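Local coordinates for protein malonyl CoA reductase (malonate semialdehyde-forming) (Sulfolobus tokodaii, PDB 2EP5) that probably reduces malonyl-CoA to malonate semialdehyde with NADPH, releasing CoA, at residues N249-E254 and N317-L322. Sequence-based numbering, arbitrary orientation.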
ATOM      1  N   ASN A 249     -14.636 -21.228  11.924  1.00 20.09           N
ATOM      2  CA  ASN A 249     -14.518 -22.681  11.923  1.00 21.36           C
ATOM      3  C   ASN A 249     -15.344 -23.266  13.057  1.00 22.50           C
ATOM      4  O   ASN A 249     -14.983 -23.142  14.227  1.00 22.13           O
ATOM      5  CB  ASN A 249     -13.065 -23.129  12.088  1.00 22.01           C
ATOM      6  CG  ASN A 249     -12.222 -22.863  10.854  1.00 25.47           C
ATOM      7  OD1 ASN A 249     -11.727 -21.756  10.652  1.00 25.84           O
ATOM      8  ND2 ASN A 249     -12.067 -23.880  10.016  1.00 26.18           N
ATOM      9  N   ILE A 250     -16.464 -23.887  12.710  1.00 22.74           N
ATOM     10  CA  ILE A 250     -17.303 -24.499  13.722  1.00 25.53           C
ATOM     11  C   ILE A 250     -16.852 -25.955  13.866  1.00 26.44           C
ATOM     12  O   ILE A 250     -17.264 -26.825  13.092  1.00 26.35           O
ATOM     13  CB  ILE A 250     -18.788 -24.417  13.321  1.00 24.99           C
ATOM     14  CG1 ILE A 250     -19.192 -22.942  13.188  1.00 25.27           C
ATOM     15  CG2 ILE A 250     -19.654 -25.111  14.359  1.00 23.20           C
ATOM     16  CD1 ILE A 250     -20.662 -22.716  12.855  1.00 22.85           C
ATOM     17  N   VAL A 251     -15.981 -26.197  14.847  1.00 26.82           N
ATOM     18  CA  VAL A 251     -15.436 -27.537  15.111  1.00 25.93           C
ATOM     19  C   VAL A 251     -16.461 -28.391  15.842  1.00 26.06           C
ATOM     20  O   VAL A 251     -16.694 -28.212  17.033  1.00 25.04           O
ATOM     21  CB  VAL A 251     -14.148 -27.460  15.971  1.00 25.18           C
ATOM     22  CG1 VAL A 251     -13.481 -28.833  16.046  1.00 21.88           C
ATOM     23  CG2 VAL A 251     -13.192 -26.417  15.378  1.00 23.31           C
ATOM     24  N   THR A 252     -17.055 -29.335  15.123  1.00 28.27           N
ATOM     25  CA  THR A 252     -18.078 -30.197  15.699  1.00 30.40           C
ATOM     26  C   THR A 252     -18.276 -31.471  14.885  1.00 31.17           C
ATOM     27  O   THR A 252     -17.955 -31.510  13.701  1.00 30.90           O
ATOM     28  CB  THR A 252     -19.427 -29.448  15.762  1.00 30.88           C
ATOM     29  OG1 THR A 252     -20.454 -30.340  16.205  1.00 32.68           O
ATOM     30  CG2 THR A 252     -19.793 -28.887  14.385  1.00 28.28           C
ATOM     31  N   ASN A 253     -18.809 -32.509  15.521  1.00 32.19           N
ATOM     32  CA  ASN A 253     -19.058 -33.768  14.832  1.00 32.42           C
ATOM     33  C   ASN A 253     -20.536 -33.908  14.470  1.00 32.56           C
ATOM     34  O   ASN A 253     -20.975 -34.955  13.998  1.00 31.65           O
ATOM     35  CB  ASN A 253     -18.604 -34.947  15.695  1.00 33.65           C
ATOM     36  CG  ASN A 253     -17.093 -35.142  15.670  1.00 35.22           C
ATOM     37  OD1 ASN A 253     -16.437 -35.168  16.716  1.00 33.80           O
ATOM     38  ND2 ASN A 253     -16.535 -35.289  14.470  1.00 35.52           N
ATOM     39  N   GLU A 254     -21.303 -32.849  14.695  1.00 34.12           N
ATOM     40  CA  GLU A 254     -22.723 -32.863  14.355  1.00 35.76           C
ATOM     41  C   GLU A 254     -22.830 -33.058  12.848  1.00 35.02           C
ATOM     42  O   GLU A 254     -21.972 -32.595  12.099  1.00 35.76           O
ATOM     43  CB  GLU A 254     -23.387 -31.534  14.738  1.00 36.99           C
ATOM     44  CG  GLU A 254     -23.479 -31.267  16.234  1.00 39.93           C
ATOM     45  CD  GLU A 254     -24.326 -32.303  16.953  1.00 41.21           C
ATOM     46  OE1 GLU A 254     -25.445 -32.580  16.471  1.00 41.02           O
ATOM     47  OE2 GLU A 254     -23.876 -32.836  17.995  1.00 42.29           O
ATOM     48  N   ASN A 317     -13.669 -32.908   7.941  1.00 36.84           N
ATOM     49  CA  ASN A 317     -13.818 -33.737   9.129  1.00 37.14           C
ATOM     50  C   ASN A 317     -13.937 -32.923  10.411  1.00 35.81           C
ATOM     51  O   ASN A 317     -13.044 -32.146  10.758  1.00 36.25           O
ATOM     52  CB  ASN A 317     -12.645 -34.714   9.261  1.00 39.09           C
ATOM     53  CG  ASN A 317     -12.854 -35.723  10.385  1.00 41.15           C
ATOM     54  OD1 ASN A 317     -13.747 -36.573  10.313  1.00 42.02           O
ATOM     55  ND2 ASN A 317     -12.041 -35.623  11.433  1.00 39.44           N
ATOM     56  N   ASN A 318     -15.056 -33.104  11.104  1.00 35.06           N
ATOM     57  CA  ASN A 318     -15.312 -32.430  12.373  1.00 33.73           C
ATOM     58  C   ASN A 318     -15.278 -30.894  12.293  1.00 31.58           C
ATOM     59  O   ASN A 318     -14.968 -30.226  13.280  1.00 32.01           O
ATOM     60  CB  ASN A 318     -14.301 -32.944  13.413  1.00 35.74           C
ATOM     61  CG  ASN A 318     -14.669 -32.572  14.848  1.00 39.26           C
ATOM     62  OD1 ASN A 318     -15.844 -32.530  15.215  1.00 41.43           O
ATOM     63  ND2 ASN A 318     -13.656 -32.325  15.672  1.00 39.59           N
ATOM     64  N   VAL A 319     -15.605 -30.325  11.135  1.00 28.67           N
ATOM     65  CA  VAL A 319     -15.595 -28.871  11.018  1.00 28.14           C
ATOM     66  C   VAL A 319     -16.310 -28.262   9.811  1.00 27.71           C
ATOM     67  O   VAL A 319     -16.186 -28.728   8.672  1.00 26.56           O
ATOM     68  CB  VAL A 319     -14.145 -28.317  11.041  1.00 28.75           C
ATOM     69  CG1 VAL A 319     -13.371 -28.824   9.838  1.00 28.29           C
ATOM     70  CG2 VAL A 319     -14.168 -26.789  11.062  1.00 27.15           C
ATOM     71  N   LEU A 320     -17.063 -27.205  10.090  1.00 25.41           N
ATOM     72  CA  LEU A 320     -17.789 -26.474   9.067  1.00 23.64           C
ATOM     73  C   LEU A 320     -17.068 -25.145   8.976  1.00 23.48           C
ATOM     74  O   LEU A 320     -17.022 -24.393   9.956  1.00 24.01           O
ATOM     75  CB  LEU A 320     -19.234 -26.231   9.497  1.00 22.12           C
ATOM     76  CG  LEU A 320     -20.274 -25.735   8.482  1.00 22.36           C
ATOM     77  CD1 LEU A 320     -21.064 -24.601   9.119  1.00 19.78           C
ATOM     78  CD2 LEU A 320     -19.622 -25.273   7.192  1.00 20.73           C
ATOM     79  N   ARG A 321     -16.486 -24.857   7.817  1.00 21.86           N
ATOM     80  CA  ARG A 321     -15.777 -23.597   7.651  1.00 21.65           C
ATOM     81  C   ARG A 321     -16.486 -22.647   6.698  1.00 20.21           C
ATOM     82  O   ARG A 321     -17.204 -23.071   5.793  1.00 19.78           O
ATOM     83  CB  ARG A 321     -14.353 -23.815   7.136  1.00 23.27           C
ATOM     84  CG  ARG A 321     -13.575 -22.497   7.096  1.00 26.66           C
ATOM     85  CD  ARG A 321     -12.562 -22.450   5.982  1.00 27.75           C
ATOM     86  NE  ARG A 321     -13.141 -22.795   4.685  1.00 26.82           N
ATOM     87  CZ  ARG A 321     -12.411 -23.132   3.628  1.00 23.93           C
ATOM     88  NH1 ARG A 321     -11.090 -23.157   3.726  1.00 21.55           N
ATOM     89  NH2 ARG A 321     -12.995 -23.488   2.493  1.00 27.28           N
ATOM     90  N   LEU A 322     -16.267 -21.354   6.907  1.00 19.27           N
ATOM     91  CA  LEU A 322     -16.861 -20.338   6.057  1.00 20.43           C
ATOM     92  C   LEU A 322     -16.164 -19.003   6.264  1.00 20.92           C
ATOM     93  O   LEU A 322     -15.602 -18.745   7.331  1.00 20.27           O
ATOM     94  CB  LEU A 322     -18.367 -20.219   6.331  1.00 21.10           C
ATOM     95  CG  LEU A 322     -18.903 -19.759   7.687  1.00 23.33           C
ATOM     96  CD1 LEU A 322     -18.762 -18.248   7.821  1.00 26.19           C
ATOM     97  CD2 LEU A 322     -20.365 -20.136   7.794  1.00 23.88           C
TER
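Two antiparallel strands of the mixed sheet in the dimerisation domain meet here, 249-251 at the end of strand 244-251 and 319-322 at the start of strand 319-326. I250 and L320 form the hydrogen-bonded pair: I250 N donates to L320 O (2.9 Å), nearly straight and in the carbonyl plane, while in the return bond to I250 O (3.0 Å) L320 N lies above the plane of the I250 carbonyl. Both side chains turn to the same face, where I250 packs on I166 and A167 of helix 164-168 and L320 on L163 and I256. I250 has CG1 anti to the carbonyl carbon and an extended chain, L320 has CG anti to the backbone N, and the two run side by side until I250 CD1 lies 4.2 Å from L320 CD1; long aliphatic chains suit this buried layer. N249, V251, V319 and R321 line the other face, against the second subunit. There the N249 amide lies alongside the R321 chain, its ND2 3.6 Å from R321 CG, and V319 CG2 touches the same ND2. R321 suits this interface because its methylenes can pack beside N249 while bends at chi2 and chi3 carry the guanidinium away to R312 O and to T234 of the second subunit. N318, in the two-residue turn of the hairpin 308-316/319-326, adopts a left-handed backbone conformation (phi 58°, psi 28°), which asparagine tolerates well. N318 O accepts from T252 N in a bent bond, 130° at the hydrogen. Beyond the strand, T252 opens an ST turn: OG1 accepts from E254 N at 3.0 Å and donates to K169 O.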